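Local coordinates for serpin-ZX (PDB 3LE2), which inhibits target proteases, including the cysteine protease metacaspase-9, by covalent trapping after its reactive centre loop is cleaved, and so helps restrain programmed cell death, at residues A[42-47]-A[60-65]; A[236-241]-A[331-336]. One frame throughout, in Å; residues are numbered along the deposited sequence.

Contact 1: A[42-47]-A[60-65]; sequences VVLSII and LSFLKF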
ATOM      1  N   VAL A  42      -7.303  -2.446  -7.184  1.00 30.19           N
ATOM      2  CA  VAL A  42      -8.600  -3.114  -7.012  1.00 33.63           C
ATOM      3  C   VAL A  42      -9.772  -2.185  -7.377  1.00 35.04           C
ATOM      4  O   VAL A  42     -10.722  -2.602  -8.034  1.00 34.45           O
ATOM      5  CB  VAL A  42      -8.798  -3.611  -5.578  1.00 33.66           C
ATOM      6  CG1 VAL A  42     -10.282  -3.857  -5.302  1.00 38.80           C
ATOM      7  CG2 VAL A  42      -7.978  -4.870  -5.319  1.00 29.51           C
ATOM      8  N   VAL A  43      -9.697  -0.926  -6.957  1.00 33.42           N
ATOM      9  CA  VAL A  43     -10.709   0.053  -7.350  1.00 37.07           C
ATOM     10  C   VAL A  43     -10.718   0.303  -8.866  1.00 35.64           C
ATOM     11  O   VAL A  43     -11.781   0.302  -9.501  1.00 28.96           O
ATOM     12  CB  VAL A  43     -10.528   1.399  -6.618  1.00 30.59           C
ATOM     13  CG1 VAL A  43     -11.579   2.385  -7.084  1.00 24.06           C
ATOM     14  CG2 VAL A  43     -10.630   1.201  -5.120  1.00 33.29           C
ATOM     15  N   LEU A  44      -9.532   0.523  -9.435  1.00 34.02           N
ATOM     16  CA  LEU A  44      -9.402   0.768 -10.871  1.00 33.66           C
ATOM     17  C   LEU A  44      -9.911  -0.419 -11.698  1.00 30.83           C
ATOM     18  O   LEU A  44     -10.513  -0.225 -12.754  1.00 32.47           O
ATOM     19  CB  LEU A  44      -7.966   1.141 -11.244  1.00 28.94           C
ATOM     20  CG  LEU A  44      -7.473   2.462 -10.643  1.00 33.08           C
ATOM     21  CD1 LEU A  44      -5.984   2.663 -10.892  1.00 26.05           C
ATOM     22  CD2 LEU A  44      -8.268   3.655 -11.187  1.00 29.32           C
ATOM     23  N   SER A  45      -9.696  -1.638 -11.201  1.00 35.00           N
ATOM     24  CA  SER A  45     -10.265  -2.840 -11.828  1.00 35.20           C
ATOM     25  C   SER A  45     -11.805  -2.829 -11.798  1.00 42.91           C
ATOM     26  O   SER A  45     -12.457  -3.180 -12.780  1.00 38.39           O
ATOM     27  CB  SER A  45      -9.746  -4.107 -11.150  1.00 29.61           C
ATOM     28  OG  SER A  45      -8.333  -4.196 -11.226  1.00 36.38           O
ATOM     29  N   ILE A  46     -12.376  -2.431 -10.666  1.00 36.89           N
ATOM     30  CA  ILE A  46     -13.818  -2.251 -10.554  1.00 34.26           C
ATOM     31  C   ILE A  46     -14.348  -1.210 -11.551  1.00 35.31           C
ATOM     32  O   ILE A  46     -15.378  -1.404 -12.183  1.00 37.21           O
ATOM     33  CB  ILE A  46     -14.204  -1.868  -9.117  1.00 35.15           C
ATOM     34  CG1 ILE A  46     -13.932  -3.053  -8.185  1.00 39.89           C
ATOM     35  CG2 ILE A  46     -15.664  -1.472  -9.049  1.00 33.88           C
ATOM     36  CD1 ILE A  46     -14.088  -2.736  -6.722  1.00 37.55           C
ATOM     37  N   ILE A  47     -13.619  -0.115 -11.712  1.00 38.62           N
ATOM     38  CA  ILE A  47     -14.025   0.932 -12.637  1.00 39.00           C
ATOM     39  C   ILE A  47     -13.911   0.485 -14.091  1.00 44.26           C
ATOM     40  O   ILE A  47     -14.766   0.792 -14.922  1.00 40.43           O
ATOM     41  CB  ILE A  47     -13.174   2.190 -12.445  1.00 39.44           C
ATOM     42  CG1 ILE A  47     -13.396   2.761 -11.046  1.00 36.26           C
ATOM     43  CG2 ILE A  47     -13.487   3.216 -13.527  1.00 30.08           C
ATOM     44  CD1 ILE A  47     -12.404   3.837 -10.664  1.00 38.64           C
ATOM     45  N   LEU A  60      -7.085  -0.391 -18.659  1.00 45.13           N
ATOM     46  CA  LEU A  60      -6.463  -1.679 -18.959  1.00 49.98           C
ATOM     47  C   LEU A  60      -4.952  -1.541 -19.130  1.00 47.91           C
ATOM     48  O   LEU A  60      -4.186  -2.363 -18.628  1.00 48.12           O
ATOM     49  CB  LEU A  60      -7.071  -2.303 -20.218  1.00 45.45           C
ATOM     50  CG  LEU A  60      -8.426  -2.980 -20.053  1.00 46.98           C
ATOM     51  CD1 LEU A  60      -8.902  -3.548 -21.379  1.00 47.02           C
ATOM     52  CD2 LEU A  60      -8.320  -4.070 -19.007  1.00 52.28           C
ATOM     53  N   SER A  61      -4.529  -0.502 -19.843  1.00 50.12           N
ATOM     54  CA  SER A  61      -3.111  -0.288 -20.103  1.00 47.41           C
ATOM     55  C   SER A  61      -2.396   0.211 -18.854  1.00 47.53           C
ATOM     56  O   SER A  61      -1.215  -0.071 -18.653  1.00 41.14           O
ATOM     57  CB  SER A  61      -2.906   0.685 -21.268  1.00 43.02           C
ATOM     58  OG  SER A  61      -3.455   0.152 -22.466  1.00 66.18           O
ATOM     59  N   PHE A  62      -3.115   0.941 -18.006  1.00 44.99           N
ATOM     60  CA  PHE A  62      -2.526   1.438 -16.772  1.00 40.66           C
ATOM     61  C   PHE A  62      -2.233   0.281 -15.825  1.00 39.62           C
ATOM     62  O   PHE A  62      -1.264   0.307 -15.064  1.00 41.28           O
ATOM     63  CB  PHE A  62      -3.458   2.446 -16.100  1.00 41.25           C
ATOM     64  CG  PHE A  62      -2.902   3.033 -14.831  1.00 42.96           C
ATOM     65  CD1 PHE A  62      -2.130   4.188 -14.864  1.00 45.02           C
ATOM     66  CD2 PHE A  62      -3.152   2.434 -13.603  1.00 41.57           C
ATOM     67  CE1 PHE A  62      -1.615   4.739 -13.688  1.00 38.03           C
ATOM     68  CE2 PHE A  62      -2.646   2.977 -12.423  1.00 36.71           C
ATOM     69  CZ  PHE A  62      -1.873   4.130 -12.468  1.00 39.57           C
ATOM     70  N   LEU A  63      -3.075  -0.742 -15.893  1.00 34.69           N
ATOM     71  CA  LEU A  63      -3.041  -1.825 -14.927  1.00 30.55           C
ATOM     72  C   LEU A  63      -2.275  -3.038 -15.427  1.00 36.47           C
ATOM     73  O   LEU A  63      -2.077  -3.995 -14.675  1.00 40.65           O
ATOM     74  CB  LEU A  63      -4.474  -2.218 -14.549  1.00 34.26           C
ATOM     75  CG  LEU A  63      -5.218  -1.208 -13.674  1.00 31.88           C
ATOM     76  CD1 LEU A  63      -6.676  -1.635 -13.482  1.00 27.87           C
ATOM     77  CD2 LEU A  63      -4.486  -1.035 -12.335  1.00 24.12           C
ATOM     78  N   LYS A  64      -1.878  -2.999 -16.704  1.00 43.37           N
ATOM     79  CA  LYS A  64      -0.983  -3.996 -17.328  1.00 40.60           C
ATOM     80  C   LYS A  64      -1.637  -5.352 -17.555  1.00 35.14           C
ATOM     81  O   LYS A  64      -0.997  -6.391 -17.413  1.00 45.29           O
ATOM     82  CB  LYS A  64       0.314  -4.181 -16.523  1.00 33.40           C
ATOM     83  CG  LYS A  64       0.999  -2.875 -16.101  1.00 36.86           C
ATOM     84  CD  LYS A  64       1.336  -1.987 -17.302  1.00 39.11           C
ATOM     85  CE  LYS A  64       1.917  -0.655 -16.828  1.00 37.19           C
ATOM     86  NZ  LYS A  64       2.129   0.333 -17.916  1.00 44.99           N
ATOM     87  N   PHE A  65      -2.920  -5.334 -17.887  1.00 40.30           N
ATOM     88  CA  PHE A  65      -3.644  -6.552 -18.217  1.00 38.77           C
ATOM     89  C   PHE A  65      -4.443  -6.244 -19.458  1.00 44.55           C
ATOM     90  O   PHE A  65      -4.822  -5.095 -19.678  1.00 50.48           O
ATOM     91  CB  PHE A  65      -4.587  -6.967 -17.079  1.00 41.82           C
ATOM     92  CG  PHE A  65      -3.890  -7.598 -15.903  1.00 46.39           C
ATOM     93  CD1 PHE A  65      -3.730  -8.979 -15.827  1.00 49.32           C
ATOM     94  CD2 PHE A  65      -3.398  -6.820 -14.872  1.00 36.31           C
ATOM     95  CE1 PHE A  65      -3.091  -9.572 -14.738  1.00 43.17           C
ATOM     96  CE2 PHE A  65      -2.762  -7.409 -13.783  1.00 40.09           C
ATOM     97  CZ  PHE A  65      -2.607  -8.783 -13.718  1.00 39.04           C
TER

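Contact 2: A[236-241]-A[331-336]; sequences FSMYFY and ACIEVN. With ACT (acetate ion), chain C.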
ATOM      1  N   PHE A 236       4.980 -12.318   4.274  1.00 29.78           N
ATOM      2  CA  PHE A 236       5.046 -10.867   4.194  1.00 30.89           C
ATOM      3  C   PHE A 236       6.379 -10.394   4.732  1.00 29.19           C
ATOM      4  O   PHE A 236       6.931 -10.995   5.646  1.00 26.71           O
ATOM      5  CB  PHE A 236       3.925 -10.236   5.017  1.00 28.58           C
ATOM      6  CG  PHE A 236       2.545 -10.587   4.544  1.00 31.25           C
ATOM      7  CD1 PHE A 236       1.823 -11.600   5.157  1.00 29.04           C
ATOM      8  CD2 PHE A 236       1.962  -9.893   3.495  1.00 29.45           C
ATOM      9  CE1 PHE A 236       0.552 -11.922   4.728  1.00 29.48           C
ATOM     10  CE2 PHE A 236       0.678 -10.200   3.063  1.00 25.93           C
ATOM     11  CZ  PHE A 236      -0.028 -11.213   3.679  1.00 28.67           C
ATOM     12  N   SER A 237       6.895  -9.317   4.156  1.00 31.52           N
ATOM     13  CA  SER A 237       8.067  -8.635   4.700  1.00 26.32           C
ATOM     14  C   SER A 237       7.917  -7.128   4.518  1.00 24.05           C
ATOM     15  O   SER A 237       7.130  -6.655   3.690  1.00 23.83           O
ATOM     16  CB  SER A 237       9.352  -9.105   4.010  1.00 26.37           C
ATOM     17  OG  SER A 237       9.448 -10.512   4.041  1.00 32.60           O
ATOM     18  N   MET A 238       8.677  -6.377   5.298  1.00 24.74           N
ATOM     19  CA  MET A 238       8.750  -4.937   5.111  1.00 26.06           C
ATOM     20  C   MET A 238      10.162  -4.614   4.678  1.00 24.52           C
ATOM     21  O   MET A 238      11.132  -5.134   5.231  1.00 28.43           O
ATOM     22  CB  MET A 238       8.366  -4.160   6.392  1.00 24.36           C
ATOM     23  CG  MET A 238       8.566  -2.633   6.282  1.00 25.25           C
ATOM     24  SD  MET A 238       8.102  -1.698   7.757  1.00 31.30           S
ATOM     25  CE  MET A 238       6.314  -1.666   7.573  1.00 26.83           C
ATOM     26  N   TYR A 239      10.274  -3.772   3.665  1.00 21.49           N
ATOM     27  CA  TYR A 239      11.567  -3.391   3.156  1.00 22.26           C
ATOM     28  C   TYR A 239      11.792  -1.911   3.397  1.00 26.37           C
ATOM     29  O   TYR A 239      10.865  -1.090   3.250  1.00 25.41           O
ATOM     30  CB  TYR A 239      11.675  -3.743   1.666  1.00 25.81           C
ATOM     31  CG  TYR A 239      11.626  -5.240   1.437  1.00 27.92           C
ATOM     32  CD1 TYR A 239      12.746  -6.037   1.656  1.00 17.06           C
ATOM     33  CD2 TYR A 239      10.449  -5.854   1.046  1.00 24.69           C
ATOM     34  CE1 TYR A 239      12.688  -7.414   1.485  1.00 24.99           C
ATOM     35  CE2 TYR A 239      10.386  -7.209   0.857  1.00 32.26           C
ATOM     36  CZ  TYR A 239      11.504  -7.991   1.073  1.00 26.27           C
ATOM     37  OH  TYR A 239      11.399  -9.345   0.873  1.00 28.15           O
ATOM     38  N   PHE A 240      13.025  -1.591   3.789  1.00 25.02           N
ATOM     39  CA  PHE A 240      13.449  -0.220   4.053  1.00 31.54           C
ATOM     40  C   PHE A 240      14.505   0.150   3.030  1.00 29.98           C
ATOM     41  O   PHE A 240      15.500  -0.555   2.895  1.00 22.99           O
ATOM     42  CB  PHE A 240      14.055  -0.102   5.452  1.00 31.48           C
ATOM     43  CG  PHE A 240      13.109  -0.469   6.561  1.00 28.53           C
ATOM     44  CD1 PHE A 240      12.611   0.501   7.410  1.00 28.24           C
ATOM     45  CD2 PHE A 240      12.724  -1.789   6.757  1.00 29.44           C
ATOM     46  CE1 PHE A 240      11.745   0.173   8.431  1.00 25.93           C
ATOM     47  CE2 PHE A 240      11.858  -2.125   7.775  1.00 34.79           C
ATOM     48  CZ  PHE A 240      11.367  -1.141   8.613  1.00 31.73           C
ATOM     49  N   TYR A 241      14.269   1.246   2.310  1.00 28.37           N
ATOM     50  CA  TYR A 241      15.203   1.734   1.313  1.00 26.03           C
ATOM     51  C   TYR A 241      15.807   3.031   1.806  1.00 28.00           C
ATOM     52  O   TYR A 241      15.148   4.077   1.810  1.00 29.78           O
ATOM     53  CB  TYR A 241      14.519   1.919  -0.044  1.00 22.38           C
ATOM     54  CG  TYR A 241      13.783   0.679  -0.493  1.00 25.52           C
ATOM     55  CD1 TYR A 241      14.304  -0.160  -1.492  1.00 33.58           C
ATOM     56  CD2 TYR A 241      12.567   0.335   0.086  1.00 26.99           C
ATOM     57  CE1 TYR A 241      13.615  -1.313  -1.896  1.00 30.55           C
ATOM     58  CE2 TYR A 241      11.874  -0.802  -0.306  1.00 29.32           C
ATOM     59  CZ  TYR A 241      12.394  -1.620  -1.289  1.00 30.16           C
ATOM     60  OH  TYR A 241      11.675  -2.738  -1.645  1.00 27.81           O
ATOM     61  N   ALA A 331      -5.053   4.065   4.751  1.00 21.11           N
ATOM     62  CA  ALA A 331      -4.127   3.038   5.150  1.00 25.56           C
ATOM     63  C   ALA A 331      -3.460   3.472   6.448  1.00 31.65           C
ATOM     64  O   ALA A 331      -3.409   4.661   6.762  1.00 28.88           O
ATOM     65  CB  ALA A 331      -3.083   2.863   4.065  1.00 27.50           C
ATOM     66  N   CYS A 332      -2.942   2.517   7.208  0.60 30.79           N
ATOM     67  CA  CYS A 332      -2.138   2.863   8.378  0.60 36.47           C
ATOM     68  C   CYS A 332      -0.987   1.872   8.521  0.60 33.71           C
ATOM     69  O   CYS A 332      -1.048   0.758   8.005  0.60 34.68           O
ATOM     70  CB  CYS A 332      -2.985   2.864   9.649  0.60 33.50           C
ATOM     71  SG  CYS A 332      -3.554   1.224  10.060  0.60 34.74           S
ATOM     72  N   ILE A 333       0.062   2.287   9.220  1.00 28.61           N
ATOM     73  CA  ILE A 333       1.251   1.465   9.373  1.00 31.80           C
ATOM     74  C   ILE A 333       1.833   1.684  10.752  1.00 32.61           C
ATOM     75  O   ILE A 333       1.595   2.715  11.393  1.00 28.44           O
ATOM     76  CB  ILE A 333       2.314   1.735   8.280  1.00 28.41           C
ATOM     77  CG1 ILE A 333       3.383   0.635   8.285  1.00 28.75           C
ATOM     78  CG2 ILE A 333       2.939   3.114   8.457  1.00 25.47           C
ATOM     79  CD1 ILE A 333       2.852  -0.757   7.942  1.00 29.71           C
ATOM     80  N   GLU A 334       2.568   0.692  11.226  1.00 33.85           N
ATOM     81  CA  GLU A 334       3.192   0.790  12.531  1.00 34.73           C
ATOM     82  C   GLU A 334       4.431  -0.071  12.588  1.00 35.11           C
ATOM     83  O   GLU A 334       4.442  -1.199  12.087  1.00 37.20           O
ATOM     84  CB  GLU A 334       2.227   0.354  13.619  1.00 34.29           C
ATOM     85  CG  GLU A 334       2.907   0.151  14.949  1.00 37.76           C
ATOM     86  CD  GLU A 334       1.923  -0.176  16.054  1.00 48.51           C
ATOM     87  OE1 GLU A 334       0.843  -0.735  15.753  1.00 54.01           O
ATOM     88  OE2 GLU A 334       2.237   0.129  17.225  1.00 55.91           O
ATOM     89  N   VAL A 335       5.473   0.473  13.198  1.00 31.15           N
ATOM     90  CA  VAL A 335       6.689  -0.278  13.441  1.00 31.29           C
ATOM     91  C   VAL A 335       7.086  -0.188  14.916  1.00 35.15           C
ATOM     92  O   VAL A 335       7.347   0.899  15.436  1.00 30.05           O
ATOM     93  CB  VAL A 335       7.846   0.214  12.539  1.00 36.64           C
ATOM     94  CG1 VAL A 335       9.179  -0.290  13.054  1.00 30.64           C
ATOM     95  CG2 VAL A 335       7.621  -0.230  11.104  1.00 34.87           C
ATOM     96  N   ASN A 336       7.111  -1.338  15.586  1.00 30.24           N
ATOM     97  CA  ASN A 336       7.602  -1.412  16.960  1.00 35.37           C
ATOM     98  C   ASN A 336       8.407  -2.701  17.193  1.00 39.34           C
ATOM     99  O   ASN A 336       8.810  -3.378  16.230  1.00 37.28           O
ATOM    100  CB  ASN A 336       6.454  -1.235  17.978  1.00 29.78           C
ATOM    101  CG  ASN A 336       5.404  -2.330  17.880  1.00 37.81           C
ATOM    102  OD1 ASN A 336       5.723  -3.488  17.629  1.00 39.67           O
ATOM    103  ND2 ASN A 336       4.145  -1.970  18.088  1.00 39.17           N
TER
HETATM  104  C   ACT C 393      13.600 -10.943   2.906  1.00 50.92           C
HETATM  105  O   ACT C 393      12.756 -10.730   3.821  1.00 45.68           O
HETATM  106  OXT ACT C 393      14.307  -9.965   2.552  1.00 40.26           O
HETATM  107  CH3 ACT C 393      13.769 -12.294   2.270  1.00 43.40           C

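Contact 1: A[42-47]-A[60-65]
Leu63 carries its CG beside its own backbone N (chi1 -72°), and the extended end of the chain brings CD1 against Leu44 and Ser45 of the neighbouring helix. Phe62 is set the other way, with CG anti to the backbone N (chi1 -179°), which turns the ring toward Leu44. The CD1 methyl of Leu63 rests 3.8 Å from Leu44 CB and equally 3.8 Å from Ser45 N, touching the base of one side chain and the backbone amide of the next. Farther out, Leu44 CD1 comes at a slant to the Phe62 ring, 3.7 Å from CE2 and 3.9 Å from CD2 of that ring. Leu63 CD2, from the neighbouring position, lies in the plane of the same ring at its edge.

In the serpin fold, helix 37-49 is the buried helix behind the large central sheet A, where Val43 and Ile46 meet Phe169 of strand 167-176; helix 54-63 packs against it, and Leu71 of helix 68-83 touches both Ser45 and Leu60. No hydrogen bond joins the two segments. Ser45 OG lies 3.8 Å from Leu63 CD1, and its hydrogen bond is made within its own helix, to the carbonyl of Asn41. Just beyond Leu63 the chain turns: Lys64 takes a positive phi of 72°, and the amides of Lys64 and Phe65 both bond weakly to Leu60 O.

Contact 2: A[236-241]-A[331-336]
Two beta-sheets of the serpin fold face each other here through their hydrophobic interior, Met238 of sheet B reaching across to Ile333 and Val335 of sheet A. Strand 236-243 lies in sheet B between strands 220-226 and 370-376, while strand 326-335 belongs to sheet A and leads toward the reactive centre loop. Face-to-face packing holds them without a bond between backbones: the closest alpha carbons, CA of Met238 and CA of Val335, are 9.8 Å apart.

Met238 bridges that distance because its chain is stretched as far as SD, with CG anti to the backbone N (chi1 174°), and then bends at chi3 (-78°). The bend aims CE at the end of Ile333, the two side chains meeting tip to tip with CE 3.6 Å from CD1. Val335 instead lies across the thioether. Phe282 and Phe284 of strand 277-289 also touch Val335 and Ile333 respectively. On strand 236-243, Ser237 and Tyr239 hydrogen-bond Asn377 through their hydroxyls, and an acetate ion, probably from crystallisation, lies close by. At Val335, CG2 makes the contact, 3.7 Å from Met238 SD and 4.0 Å from Met238 CE.

Overall arrangement
Both contacts are buried and apolar, with no hydrogen bond between their segments, yet they join different layers of one serpin body and share no helix or strand. Contact 1 packs helix on helix and lies farther out, its centre about 16 Å from the centre of the chain. Contact 2 packs sheet on sheet, about 10 Å from it. In contact 1 a leucine methyl reaches a backbone N; in contact 2, with alpha carbons farther apart, side chains alone meet, a methionine thioether on aliphatic branches. Their centres lie about 25 Å apart and the contacts do not touch, but sheet A relates them: strand 167-176, which packs against helix 37-49, pairs in parallel with strand 326-335.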